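Local coordinates for putative alpha-L-fucosidase (Bacteroides thetaiotaomicron VPI-5482, PDB 3GZA), which probably hydrolyses alpha-L-fucosides, as a glycoside hydrolase family 29 enzyme with a C-terminal F5/8 type C-like domain, at residues G130-S135 / H140-E145; G183-D186 / G192-V195; D301-S306 / D338-R343; E19-A24 / G406-E411; K74-T79 / R112-S117. All coordinates share one frame; numbering follows the deposited sequence.

Contact 1: G130-S135 / H140-E145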
# COMPACT_ATOMS: atom_id res chain seq x y z
N GLY A 130 -8.81 -12.72 -2.01
CA GLY A 130 -9.61 -12.15 -0.94
C GLY A 130 -9.75 -10.66 -1.16
O GLY A 130 -8.75 -9.91 -1.14
N ILE A 131 -10.95 -10.20 -1.47
CA ILE A 131 -11.27 -8.78 -1.66
C ILE A 131 -12.25 -8.26 -0.60
O ILE A 131 -12.55 -7.07 -0.55
CB ILE A 131 -11.89 -8.49 -3.07
CG1 ILE A 131 -13.26 -9.14 -3.27
CG2 ILE A 131 -10.95 -8.94 -4.16
CD1 ILE A 131 -13.89 -8.68 -4.52
N ARG A 132 -12.77 -9.16 0.25
CA ARG A 132 -13.78 -8.81 1.22
C ARG A 132 -13.22 -8.06 2.44
O ARG A 132 -13.90 -7.19 3.01
CB ARG A 132 -14.48 -10.11 1.67
CG ARG A 132 -15.61 -9.93 2.62
CD ARG A 132 -16.40 -11.20 2.85
NE ARG A 132 -17.61 -10.91 3.63
CZ ARG A 132 -18.26 -11.81 4.38
NH1 ARG A 132 -17.84 -13.06 4.45
NH2 ARG A 132 -19.35 -11.48 5.04
N TRP A 133 -12.03 -8.45 2.84
CA TRP A 133 -11.32 -7.85 3.96
C TRP A 133 -9.94 -7.41 3.48
O TRP A 133 -9.22 -8.15 2.81
CB TRP A 133 -11.14 -8.86 5.11
CG TRP A 133 -12.32 -9.74 5.33
CD1 TRP A 133 -12.49 -11.00 4.81
CD2 TRP A 133 -13.52 -9.43 6.06
NE1 TRP A 133 -13.74 -11.47 5.16
CE2 TRP A 133 -14.38 -10.55 5.93
CE3 TRP A 133 -13.95 -8.35 6.83
CZ2 TRP A 133 -15.63 -10.59 6.54
CZ3 TRP A 133 -15.20 -8.38 7.43
CH2 TRP A 133 -16.04 -9.51 7.26
N ASN A 134 -9.55 -6.17 3.80
CA ASN A 134 -8.21 -5.67 3.50
C ASN A 134 -7.85 -4.74 4.63
O ASN A 134 -8.38 -3.62 4.73
CB ASN A 134 -8.19 -4.97 2.15
CG ASN A 134 -6.81 -4.51 1.75
OD1 ASN A 134 -6.01 -4.07 2.63
ND2 ASN A 134 -6.49 -4.63 0.42
N SER A 135 -7.07 -5.26 5.56
CA SER A 135 -6.75 -4.49 6.75
C SER A 135 -5.95 -3.23 6.43
O SER A 135 -6.18 -2.19 7.00
CB SER A 135 -6.03 -5.32 7.79
OG SER A 135 -4.79 -5.78 7.31
N HIS A 140 -13.82 -3.55 4.90
CA HIS A 140 -14.44 -4.48 5.85
C HIS A 140 -15.74 -4.94 5.21
O HIS A 140 -16.60 -4.12 4.91
CB HIS A 140 -14.73 -3.76 7.16
CG HIS A 140 -14.98 -4.67 8.34
ND1 HIS A 140 -13.98 -5.44 8.91
CD2 HIS A 140 -16.09 -4.90 9.08
CE1 HIS A 140 -14.48 -6.10 9.95
NE2 HIS A 140 -15.76 -5.80 10.07
N ASN A 141 -15.88 -6.25 5.05
CA ASN A 141 -17.08 -6.82 4.45
C ASN A 141 -17.43 -6.15 3.13
O ASN A 141 -18.56 -5.71 2.92
CB ASN A 141 -18.22 -6.76 5.43
CG ASN A 141 -19.42 -7.62 4.99
OD1 ASN A 141 -19.29 -8.60 4.24
ND2 ASN A 141 -20.62 -7.20 5.44
N PHE A 142 -16.38 -6.06 2.29
CA PHE A 142 -16.41 -5.47 0.95
C PHE A 142 -16.44 -3.96 0.90
O PHE A 142 -16.29 -3.42 -0.19
CB PHE A 142 -17.60 -5.97 0.10
CG PHE A 142 -17.66 -7.47 -0.07
CD1 PHE A 142 -16.76 -8.12 -0.88
CD2 PHE A 142 -18.57 -8.24 0.62
CE1 PHE A 142 -16.83 -9.51 -1.06
CE2 PHE A 142 -18.63 -9.63 0.46
CZ PHE A 142 -17.73 -10.26 -0.37
N LYS A 143 -16.66 -3.30 2.03
CA LYS A 143 -16.88 -1.85 2.05
C LYS A 143 -15.70 -1.04 2.54
O LYS A 143 -15.14 -1.35 3.55
CB LYS A 143 -18.03 -1.55 3.02
CG LYS A 143 -19.41 -1.94 2.58
CD LYS A 143 -20.54 -1.44 3.58
N ALA A 144 -15.35 0.02 1.81
CA ALA A 144 -14.37 1.00 2.25
C ALA A 144 -15.01 1.77 3.39
O ALA A 144 -16.09 2.33 3.26
CB ALA A 144 -14.02 1.98 1.11
N GLU A 145 -14.31 1.86 4.49
CA GLU A 145 -14.83 2.56 5.64
C GLU A 145 -14.82 4.04 5.42
O GLU A 145 -13.90 4.56 4.82
CB GLU A 145 -13.99 2.25 6.85
CG GLU A 145 -14.09 0.81 7.25
CD GLU A 145 -14.25 0.65 8.69
OE1 GLU A 145 -13.44 1.26 9.44
OE2 GLU A 145 -15.16 -0.13 9.05
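Arg-132 lies between two aromatic rings, Phe-142 from across the contact and its own neighbour Trp-133. Its CG sits almost on the normal of the Phe-142 ring, 3.7 Å from the centroid, a CH-pi contact over the face; on the other side CG lies over the rim of the Trp-133 indole, and Trp-133 CZ2 lies against one face of the guanidinium. With CG anti to the backbone N (chi1 -177°) and the chain extended as far as NE, the guanidinium runs past the phenyl ring to Asn-141, where NE and NH2 both grip OD1, at 2.9 Å and 3.0 Å. OD1 lies in the guanidinium plane, but both donors approach from one face of the amide, which is turned 56° from the guanidinium. A leucine in place of Arg-132 would probably leave Asn-141 OD1 without these two donors and uncover part of the Phe-142 ring. Trp-133 meets His-140 in a T-shaped stack, indole edge toward imidazole face, with CZ3 3.5 Å from His-140 CE1. The backbone is tied by a nearly straight bond, Phe-142 N to Arg-132 O, 2.8 Å. Residues 140-143 form the type I' turn of a small hairpin of strands 139-140 and 143-144. Gln-155 of helix 148-171 bonds the backbone at Phe-142 and Ala-144, holding the hairpin beside the loop that leaves strand 124-129.

Contact 2: G183-D186 / G192-V195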
# COMPACT_ATOMS: atom_id res chain seq x y z
N GLY A 183 -15.47 -15.49 0.39
CA GLY A 183 -16.84 -15.06 0.61
C GLY A 183 -17.51 -14.48 -0.60
O GLY A 183 -18.52 -13.79 -0.47
N GLY A 184 -16.98 -14.77 -1.79
CA GLY A 184 -17.49 -14.29 -3.07
C GLY A 184 -17.02 -12.87 -3.36
O GLY A 184 -16.25 -12.30 -2.60
N ALA A 185 -17.55 -12.30 -4.44
CA ALA A 185 -17.18 -10.95 -4.87
C ALA A 185 -18.39 -10.02 -4.83
O ALA A 185 -18.42 -8.98 -5.50
CB ALA A 185 -16.53 -11.02 -6.26
N ASP A 186 -19.35 -10.39 -3.99
CA ASP A 186 -20.51 -9.55 -3.72
C ASP A 186 -21.29 -9.16 -5.00
O ASP A 186 -21.55 -10.01 -5.87
CB ASP A 186 -20.03 -8.36 -2.86
CG ASP A 186 -21.16 -7.60 -2.20
OD1 ASP A 186 -21.90 -8.14 -1.35
OD2 ASP A 186 -21.35 -6.40 -2.56
N GLY A 192 -19.40 -4.62 -4.81
CA GLY A 192 -18.49 -5.59 -5.42
C GLY A 192 -17.88 -5.15 -6.76
O GLY A 192 -18.48 -4.38 -7.50
N PRO A 193 -16.70 -5.70 -7.07
CA PRO A 193 -16.01 -5.38 -8.32
C PRO A 193 -16.64 -6.11 -9.46
O PRO A 193 -17.20 -7.21 -9.25
CB PRO A 193 -14.60 -5.88 -8.05
CG PRO A 193 -14.75 -6.98 -7.16
CD PRO A 193 -15.88 -6.58 -6.24
N ASP A 194 -16.54 -5.57 -10.67
CA ASP A 194 -17.20 -6.16 -11.81
C ASP A 194 -16.21 -7.14 -12.46
O ASP A 194 -15.59 -6.88 -13.51
CB ASP A 194 -17.65 -5.09 -12.76
CG ASP A 194 -18.69 -5.59 -13.77
OD1 ASP A 194 -19.09 -6.79 -13.71
OD2 ASP A 194 -19.07 -4.79 -14.65
N VAL A 195 -16.12 -8.31 -11.82
CA VAL A 195 -15.12 -9.32 -12.17
C VAL A 195 -15.55 -10.43 -13.11
O VAL A 195 -14.70 -11.04 -13.77
CB VAL A 195 -14.48 -9.94 -10.88
CG1 VAL A 195 -13.59 -8.87 -10.17
CG2 VAL A 195 -15.55 -10.50 -9.91
O HOH W 1 -18.94 -9.08 -8.21
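The carbonyl oxygen of Ala-185 faces Gly-192 and takes most of the polar contact here. Gly-192 CA lies 3.4 Å from Ala-185 O, close enough for a CA-H...O contact, and a beta carbon on Gly-192 would run straight into that oxygen. Pro-193 CD comes within 3.6 Å of Ala-185 O. A water donates to the same Ala-185 O at 2.8 Å and also to Pro-193 O at 2.8 Å, so a solvent bridge joins the two backbones. Both segments belong to one long loop between strand 178-181 and helix 196-202, a beta-alpha loop at the C-terminal end of a TIM-barrel strand, the end where enzymes of this fold keep their active sites. The apolar contacts lie beside the bridge. Ala-185 CB meets Val-195 CG2 at 3.8 Å; the valine puts CG1 opposite its carbonyl carbon (chi1 -69°), which leaves CG2 to face the alanine. Between Pro-193 and Val-195 the chain makes an inverse gamma turn centred on Asp-194, closed by a weak bond from Val-195 N to Pro-193 O. Further back along 183-186, Gly-183 N is hydrogen-bonded to a sulfonate oxygen of a bound HEPES molecule, probably from the crystallisation liquor.

Contact 3: D301-S306 / D338-R343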
# COMPACT_ATOMS: atom_id res chain seq x y z
N ASP A 301 -13.49 -41.19 6.40
CA ASP A 301 -14.92 -40.96 6.68
C ASP A 301 -15.35 -39.73 5.85
O ASP A 301 -16.39 -39.75 5.16
CB ASP A 301 -15.07 -40.70 8.20
CG ASP A 301 -16.52 -40.40 8.65
OD1 ASP A 301 -17.46 -41.13 8.29
OD2 ASP A 301 -16.71 -39.42 9.47
N LYS A 302 -14.53 -38.67 5.86
CA LYS A 302 -14.89 -37.46 5.11
C LYS A 302 -14.90 -37.72 3.62
O LYS A 302 -15.82 -37.25 2.91
CB LYS A 302 -13.99 -36.29 5.48
CG LYS A 302 -14.16 -35.86 6.95
CD LYS A 302 -13.24 -34.73 7.30
CE LYS A 302 -13.39 -34.39 8.80
NZ LYS A 302 -14.81 -34.30 9.23
N TYR A 303 -13.90 -38.42 3.11
CA TYR A 303 -13.87 -38.78 1.68
C TYR A 303 -15.16 -39.47 1.25
O TYR A 303 -15.78 -39.11 0.23
CB TYR A 303 -12.65 -39.71 1.45
CG TYR A 303 -12.52 -40.19 -0.00
CD1 TYR A 303 -11.92 -39.39 -0.95
CD2 TYR A 303 -12.97 -41.43 -0.38
CE1 TYR A 303 -11.80 -39.79 -2.27
CE2 TYR A 303 -12.84 -41.85 -1.67
CZ TYR A 303 -12.27 -41.04 -2.60
OH TYR A 303 -12.15 -41.46 -3.93
N GLU A 304 -15.59 -40.46 2.03
CA GLU A 304 -16.80 -41.22 1.66
C GLU A 304 -18.07 -40.36 1.74
O GLU A 304 -19.05 -40.63 1.06
CB GLU A 304 -16.93 -42.48 2.54
CG GLU A 304 -15.82 -43.48 2.25
CD GLU A 304 -15.94 -44.77 2.99
OE1 GLU A 304 -16.98 -45.03 3.64
OE2 GLU A 304 -15.00 -45.57 2.91
N LYS A 305 -18.03 -39.32 2.57
CA LYS A 305 -19.18 -38.43 2.75
C LYS A 305 -19.05 -37.13 1.97
O LYS A 305 -19.76 -36.18 2.22
CB LYS A 305 -19.45 -38.20 4.25
CG LYS A 305 -19.92 -39.45 4.98
CD LYS A 305 -19.95 -39.33 6.51
CE LYS A 305 -20.48 -40.65 7.19
NZ LYS A 305 -20.02 -40.78 8.63
N SER A 306 -18.14 -37.07 1.00
CA SER A 306 -17.98 -35.92 0.13
C SER A 306 -17.90 -36.48 -1.26
O SER A 306 -18.93 -36.50 -1.93
CB SER A 306 -16.77 -35.04 0.45
OG SER A 306 -15.58 -35.81 0.58
N ASP A 338 -2.94 -43.24 -0.45
CA ASP A 338 -2.66 -44.68 -0.46
C ASP A 338 -3.88 -45.52 -0.04
O ASP A 338 -4.13 -46.61 -0.60
CB ASP A 338 -1.50 -45.00 0.48
CG ASP A 338 -0.16 -44.51 -0.03
OD1 ASP A 338 -0.05 -44.07 -1.21
OD2 ASP A 338 0.79 -44.54 0.79
N GLU A 339 -4.67 -44.98 0.91
CA GLU A 339 -5.78 -45.69 1.46
C GLU A 339 -6.98 -45.61 0.49
O GLU A 339 -7.71 -46.58 0.33
CB GLU A 339 -6.10 -45.23 2.86
CG GLU A 339 -7.27 -45.91 3.48
CD GLU A 339 -7.09 -47.39 3.73
OE1 GLU A 339 -5.97 -47.91 3.62
OE2 GLU A 339 -8.10 -48.06 4.03
N ILE A 340 -7.14 -44.49 -0.19
CA ILE A 340 -8.17 -44.39 -1.22
C ILE A 340 -7.88 -45.42 -2.29
O ILE A 340 -8.79 -46.14 -2.73
CB ILE A 340 -8.24 -43.00 -1.85
CG1 ILE A 340 -8.77 -42.00 -0.81
CG2 ILE A 340 -9.17 -42.99 -3.05
CD1 ILE A 340 -8.48 -40.50 -1.21
N ASN A 341 -6.61 -45.52 -2.69
CA ASN A 341 -6.24 -46.52 -3.68
C ASN A 341 -6.42 -47.94 -3.18
O ASN A 341 -6.92 -48.81 -3.91
CB ASN A 341 -4.83 -46.30 -4.18
CG ASN A 341 -4.73 -45.08 -5.08
OD1 ASN A 341 -5.72 -44.68 -5.72
ND2 ASN A 341 -3.52 -44.50 -5.18
N ARG A 342 -6.01 -48.18 -1.93
CA ARG A 342 -6.18 -49.51 -1.37
C ARG A 342 -7.65 -49.98 -1.38
O ARG A 342 -7.95 -51.15 -1.71
CB ARG A 342 -5.66 -49.57 0.06
CG ARG A 342 -5.48 -50.99 0.54
CD ARG A 342 -5.12 -51.04 2.01
NE ARG A 342 -6.25 -50.64 2.85
CZ ARG A 342 -7.27 -51.42 3.20
NH1 ARG A 342 -7.33 -52.70 2.84
NH2 ARG A 342 -8.24 -50.91 3.95
N ARG A 343 -8.56 -49.08 -1.01
CA ARG A 343 -9.96 -49.46 -0.93
C ARG A 343 -10.64 -49.55 -2.29
O ARG A 343 -11.35 -50.54 -2.54
CB ARG A 343 -10.76 -48.45 -0.10
CG ARG A 343 -10.28 -48.34 1.31
CD ARG A 343 -11.21 -47.49 2.12
NE ARG A 343 -10.71 -47.31 3.47
CZ ARG A 343 -11.38 -46.69 4.44
NH1 ARG A 343 -12.57 -46.18 4.22
NH2 ARG A 343 -10.84 -46.57 5.64
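Tyr-303, in the last turn of helix 296-304, and Ile-340, on helix 327-344, are the facing residues, their CA atoms 8.5 Å apart. The isoleucine crosses one face of the phenol ring at a slant. CG1 is over the ring centre, CD1 makes a CH-pi contact 3.9 Å from the centroid, and CG2 approaches the hydroxyl end, 3.5 Å from Tyr-303 OH. The isoleucine has CG1 opposite the carbonyl carbon (chi1 -69°), and this sets CG1 and CD1 over the ring and CG2 by its hydroxyl end. Both helices pack on the outside of the TIM barrel, one just before strand 312-317 and the other after it, and both side chains also touch Met-22 on strand 22-26. Next to this apolar patch, Glu-304 OE2 forms a salt bridge with Arg-343 NH1 at 2.8 Å. As a hydrogen bond it is weak, bent to 122°, and the carboxylate and guanidinium planes are 72° apart; the same OE2 is also hydrogen-bonded to the hydroxyl of Tyr-370 in the C-terminal domain. The network continues along helix 327-344, where Glu-339 OE2 takes Arg-343 NE at 2.8 Å on its anti side and Arg-342 NH2 on its syn lone pair. Arg-342 NE completes a side-on grip of Glu-339 by bonding OE1.

Contact 4: E19-A24 / G406-E411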
# COMPACT_ATOMS: atom_id res chain seq x y z
N GLU A 19 -15.01 -34.31 -12.26
CA GLU A 19 -13.97 -35.33 -12.50
C GLU A 19 -12.77 -35.26 -11.57
O GLU A 19 -12.13 -36.28 -11.32
CB GLU A 19 -13.48 -35.25 -13.93
CG GLU A 19 -14.55 -35.54 -14.92
CD GLU A 19 -14.22 -35.03 -16.36
OE1 GLU A 19 -13.49 -33.99 -16.54
OE2 GLU A 19 -14.78 -35.61 -17.30
N ALA A 20 -12.42 -34.07 -11.11
CA ALA A 20 -11.27 -33.94 -10.22
C ALA A 20 -11.46 -34.69 -8.94
O ALA A 20 -10.50 -35.31 -8.46
CB ALA A 20 -10.98 -32.45 -9.92
N GLU A 21 -12.66 -34.61 -8.36
CA GLU A 21 -13.02 -35.24 -7.06
C GLU A 21 -12.36 -34.65 -5.84
O GLU A 21 -12.99 -34.53 -4.82
CB GLU A 21 -12.86 -36.76 -7.09
CG GLU A 21 -13.72 -37.45 -8.16
CD GLU A 21 -13.58 -38.94 -8.26
OE1 GLU A 21 -12.82 -39.54 -7.52
OE2 GLU A 21 -14.17 -39.52 -9.18
N MSE A 22 -11.08 -34.32 -5.94
CA MSE A 22 -10.36 -33.77 -4.82
C MSE A 22 -9.40 -32.70 -5.29
O MSE A 22 -8.82 -32.81 -6.40
CB MSE A 22 -9.53 -34.83 -4.17
CG MSE A 22 -10.26 -35.87 -3.45
SE MSE A 22 -9.02 -37.16 -2.63
CE MSE A 22 -8.22 -35.87 -1.40
N GLY A 23 -9.23 -31.71 -4.44
CA GLY A 23 -8.26 -30.64 -4.66
C GLY A 23 -7.75 -30.10 -3.35
O GLY A 23 -8.22 -30.51 -2.29
N ALA A 24 -6.81 -29.16 -3.42
CA ALA A 24 -6.25 -28.54 -2.24
C ALA A 24 -6.25 -27.02 -2.37
O ALA A 24 -6.08 -26.47 -3.47
CB ALA A 24 -4.80 -29.00 -2.02
N GLY A 406 -25.23 -39.09 -9.29
CA GLY A 406 -24.41 -38.03 -9.86
C GLY A 406 -23.07 -38.59 -10.27
O GLY A 406 -22.99 -39.76 -10.71
N HIS A 407 -22.01 -37.83 -10.05
CA HIS A 407 -20.68 -38.21 -10.49
C HIS A 407 -20.16 -39.46 -9.78
O HIS A 407 -19.59 -40.34 -10.42
CB HIS A 407 -19.70 -37.06 -10.37
CG HIS A 407 -18.31 -37.49 -10.65
ND1 HIS A 407 -17.90 -37.80 -11.92
CD2 HIS A 407 -17.28 -37.81 -9.82
CE1 HIS A 407 -16.64 -38.22 -11.87
NE2 HIS A 407 -16.26 -38.27 -10.61
N LYS A 408 -20.41 -39.55 -8.47
CA LYS A 408 -19.97 -40.70 -7.70
C LYS A 408 -20.73 -40.88 -6.42
O LYS A 408 -20.97 -39.93 -5.69
CB LYS A 408 -18.47 -40.61 -7.38
CG LYS A 408 -17.87 -41.82 -6.65
CD LYS A 408 -16.36 -41.74 -6.64
CE LYS A 408 -15.71 -42.29 -7.96
NZ LYS A 408 -14.20 -42.26 -7.88
N ARG A 409 -21.07 -42.14 -6.14
CA ARG A 409 -21.77 -42.55 -4.95
C ARG A 409 -20.97 -43.69 -4.41
O ARG A 409 -20.72 -44.67 -5.15
CB ARG A 409 -23.18 -43.06 -5.29
CG ARG A 409 -24.02 -43.53 -4.08
CD ARG A 409 -24.46 -42.39 -3.24
NE ARG A 409 -25.14 -42.83 -2.03
CZ ARG A 409 -24.76 -42.56 -0.79
NH1 ARG A 409 -23.65 -41.91 -0.50
NH2 ARG A 409 -25.49 -43.01 0.21
N ILE A 410 -20.59 -43.61 -3.13
CA ILE A 410 -19.93 -44.73 -2.45
C ILE A 410 -20.93 -45.23 -1.44
O ILE A 410 -21.40 -44.46 -0.63
CB ILE A 410 -18.60 -44.32 -1.77
CG1 ILE A 410 -17.59 -43.89 -2.83
CG2 ILE A 410 -17.97 -45.50 -0.92
CD1 ILE A 410 -16.34 -43.20 -2.31
N GLU A 411 -21.24 -46.53 -1.51
CA GLU A 411 -22.14 -47.18 -0.56
C GLU A 411 -21.35 -48.23 0.22
O GLU A 411 -20.63 -49.01 -0.36
CB GLU A 411 -23.26 -47.89 -1.31
CG GLU A 411 -24.41 -47.01 -1.83
CD GLU A 411 -25.41 -46.60 -0.74
OE1 GLU A 411 -25.12 -46.78 0.47
OE2 GLU A 411 -26.52 -46.14 -1.12
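The junction between the TIM barrel and the C-terminal F5/8 type C-like domain runs through Glu-21, which reaches from the bend between helix 15-20 and strand 22-26 to His-407 and Lys-408. Glu-21 leaves the helix with positive phi, and its side chain is extended beyond CG, so the carboxylate stands out between the two partners. OE2 is held twice. His-407 NE2 donates to the anti lone pair of OE2, at 2.8 Å with an angle of 156°; OE2 lies near the imidazole plane, while the carboxylate itself is turned 63° from the ring. Lys-408 NZ meets OE2 on the syn side, somewhat out of the carboxylate plane, at 3.0 Å, and also makes a weak bond to Glu-21 OE1 at 3.1 Å. The lysine chain bends at chi3 (-84°) to bring its ammonium group there. The backbone of Glu-19 covers one face of the His-407 ring, with Glu-19 CA 4.0 Å from His-407 CE1. A leucine in place of Glu-21 would probably leave the Lys-408 ammonium without its carboxylate and His-407 NE2 without its acceptor. The His-407 backbone is also hydrogen-bonded to Asn-310, in the loop before strand 312-317, and to Gln-374 of strand 366-375. The arrangement is a His-carboxylate pair joined to a salt bridge, set at a domain interface where the loop entering strand 409-418 of the beta sandwich meets the start of the first barrel strand.

Contact 5: K74-T79 / R112-S117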
# COMPACT_ATOMS: atom_id res chain seq x y z
N LYS A 74 -6.31 -33.24 -7.61
CA LYS A 74 -6.16 -33.03 -9.05
C LYS A 74 -6.02 -31.55 -9.41
O LYS A 74 -5.74 -31.21 -10.57
CB LYS A 74 -7.29 -33.71 -9.85
CG LYS A 74 -7.35 -35.21 -9.63
CD LYS A 74 -6.08 -35.90 -10.10
CE LYS A 74 -6.18 -37.42 -9.91
NZ LYS A 74 -7.29 -37.98 -10.68
N PHE A 75 -6.37 -30.69 -8.45
CA PHE A 75 -6.24 -29.25 -8.63
C PHE A 75 -5.70 -28.68 -7.35
O PHE A 75 -5.81 -29.31 -6.27
CB PHE A 75 -7.54 -28.57 -9.05
CG PHE A 75 -8.62 -28.66 -8.04
CD1 PHE A 75 -9.56 -29.68 -8.13
CD2 PHE A 75 -8.83 -27.68 -7.10
CE1 PHE A 75 -10.60 -29.76 -7.24
CE2 PHE A 75 -9.86 -27.75 -6.21
CZ PHE A 75 -10.79 -28.79 -6.31
N ALA A 76 -5.08 -27.51 -7.43
CA ALA A 76 -4.47 -26.87 -6.23
C ALA A 76 -4.65 -25.36 -6.43
O ALA A 76 -4.44 -24.84 -7.51
CB ALA A 76 -2.98 -27.25 -6.06
N VAL A 77 -5.04 -24.70 -5.35
CA VAL A 77 -5.36 -23.27 -5.33
C VAL A 77 -4.52 -22.58 -4.28
O VAL A 77 -4.33 -23.09 -3.18
CB VAL A 77 -6.87 -23.12 -5.00
CG1 VAL A 77 -7.33 -21.64 -4.97
CG2 VAL A 77 -7.75 -23.94 -5.98
N LEU A 78 -4.03 -21.38 -4.60
CA LEU A 78 -3.27 -20.55 -3.68
C LEU A 78 -3.93 -19.22 -3.41
O LEU A 78 -4.46 -18.62 -4.32
CB LEU A 78 -1.88 -20.25 -4.30
CG LEU A 78 -0.98 -19.29 -3.53
CD1 LEU A 78 -0.63 -19.79 -2.10
CD2 LEU A 78 0.34 -18.93 -4.31
N THR A 79 -3.94 -18.81 -2.15
CA THR A 79 -4.43 -17.50 -1.77
C THR A 79 -3.45 -16.42 -2.24
O THR A 79 -2.41 -16.18 -1.60
CB THR A 79 -4.63 -17.37 -0.26
OG1 THR A 79 -3.38 -17.61 0.39
CG2 THR A 79 -5.66 -18.36 0.28
N ARG A 112 3.43 -17.37 -9.38
CA ARG A 112 4.12 -17.95 -10.53
C ARG A 112 4.78 -19.29 -10.20
O ARG A 112 4.66 -20.27 -10.91
CB ARG A 112 5.12 -17.00 -11.11
CG ARG A 112 5.64 -17.57 -12.42
CD ARG A 112 6.28 -16.61 -13.36
NE ARG A 112 5.51 -15.41 -13.58
CZ ARG A 112 4.41 -15.33 -14.36
NH1 ARG A 112 3.94 -16.38 -15.00
NH2 ARG A 112 3.81 -14.16 -14.50
N ASP A 113 5.53 -19.30 -9.10
CA ASP A 113 6.16 -20.54 -8.66
C ASP A 113 5.07 -21.62 -8.58
O ASP A 113 5.24 -22.75 -9.07
CB ASP A 113 6.74 -20.37 -7.27
CG ASP A 113 8.07 -19.64 -7.21
OD1 ASP A 113 8.48 -18.95 -8.15
OD2 ASP A 113 8.67 -19.76 -6.13
N PHE A 114 3.96 -21.27 -7.97
CA PHE A 114 2.85 -22.19 -7.70
C PHE A 114 2.18 -22.74 -8.92
O PHE A 114 2.03 -23.97 -9.05
CB PHE A 114 1.82 -21.47 -6.83
CG PHE A 114 0.68 -22.33 -6.42
CD1 PHE A 114 0.79 -23.15 -5.35
CD2 PHE A 114 -0.53 -22.29 -7.09
CE1 PHE A 114 -0.26 -23.97 -4.97
CE2 PHE A 114 -1.61 -23.09 -6.67
CZ PHE A 114 -1.46 -23.92 -5.63
N VAL A 115 1.84 -21.87 -9.86
CA VAL A 115 1.18 -22.38 -11.06
C VAL A 115 2.15 -23.23 -11.87
O VAL A 115 1.77 -24.27 -12.45
CB VAL A 115 0.54 -21.29 -11.93
CG1 VAL A 115 -0.54 -20.49 -11.16
CG2 VAL A 115 1.60 -20.37 -12.53
N ASN A 116 3.44 -22.87 -11.87
CA ASN A 116 4.43 -23.66 -12.54
C ASN A 116 4.53 -25.08 -11.91
O ASN A 116 4.62 -26.07 -12.64
CB ASN A 116 5.81 -22.97 -12.51
CG ASN A 116 5.88 -21.72 -13.40
OD1 ASN A 116 4.99 -21.46 -14.22
ND2 ASN A 116 7.01 -21.01 -13.33
N SER A 117 4.55 -25.13 -10.57
CA SER A 117 4.63 -26.39 -9.85
C SER A 117 3.41 -27.23 -10.14
O SER A 117 3.54 -28.43 -10.37
CB SER A 117 4.79 -26.16 -8.33
OG SER A 117 6.02 -25.53 -8.07
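Ser-117 OG is hydrogen-bonded to both Thr-61 OG1 and Asp-62 OD1, which ties helix 110-121 to the start of helix 61-69; one turn back on the same helix, Phe-114 meets Ala-76 and Leu-78 of strand 75-79. The bond from Ser-117 N to Asp-113 O, 2.9 Å, belongs to this turn of the helix. Phe-114 carries the whole contact. Its CG points anti to the backbone N (chi1 -177°), and this sends the ring out from the helix onto the strand. Leu-78 CB stands over the centre of one face, 3.7 Å from the ring centroid and only 10° off the normal, a clean CH-pi contact. The two side chains slide past each other in opposite directions, and Leu-78 CD2 comes back over the root of the phenylalanine, 3.9 Å from its CB. At the ring's edge lies the Ala-76 carbonyl, with O 3.4 Å from Phe-114 CE2, while Ala-76 CB touches CZ at 3.7 Å. The tip of the ring thus rests on the strand backbone between two residues that face the helix, Val-77 pointing away between them. Trp-64 of helix 61-69 touches both Leu-78 and Phe-114. The axes of strand 75-79 and of helix segment 112-117 approach to 9.4 Å and run antiparallel, at 178°. This is the strand-helix layering of a TIM barrel, in which helix 110-121 leads into the next parallel strand, 124-129, as a beta-alpha-beta crossover.

In the fold
Contacts 5, 1, 2 and 3 follow one another along the chain, all inside the loop that contact 4 closes by joining the first barrel strand to the C-terminal sandwich. Contacts 1 and 2, with centres 11 Å apart, touch where Phe-142 packs on Gly-184 and Asp-186, and Ile-131 on Pro-193, in the loops beyond strands 124-129 and 178-181. Contacts 3 and 4, with centres 10 Å apart, meet around Tyr-303 and Met-22 where barrel and sandwich join. Contact 5 lies between these regions: strands 75-79 and 22-26 are neighbours in the barrel sheet, which links it to contact 4. Contacts 1 and 3 are 38 Å apart between centres, so the loop end and the domain junction lie far from each other.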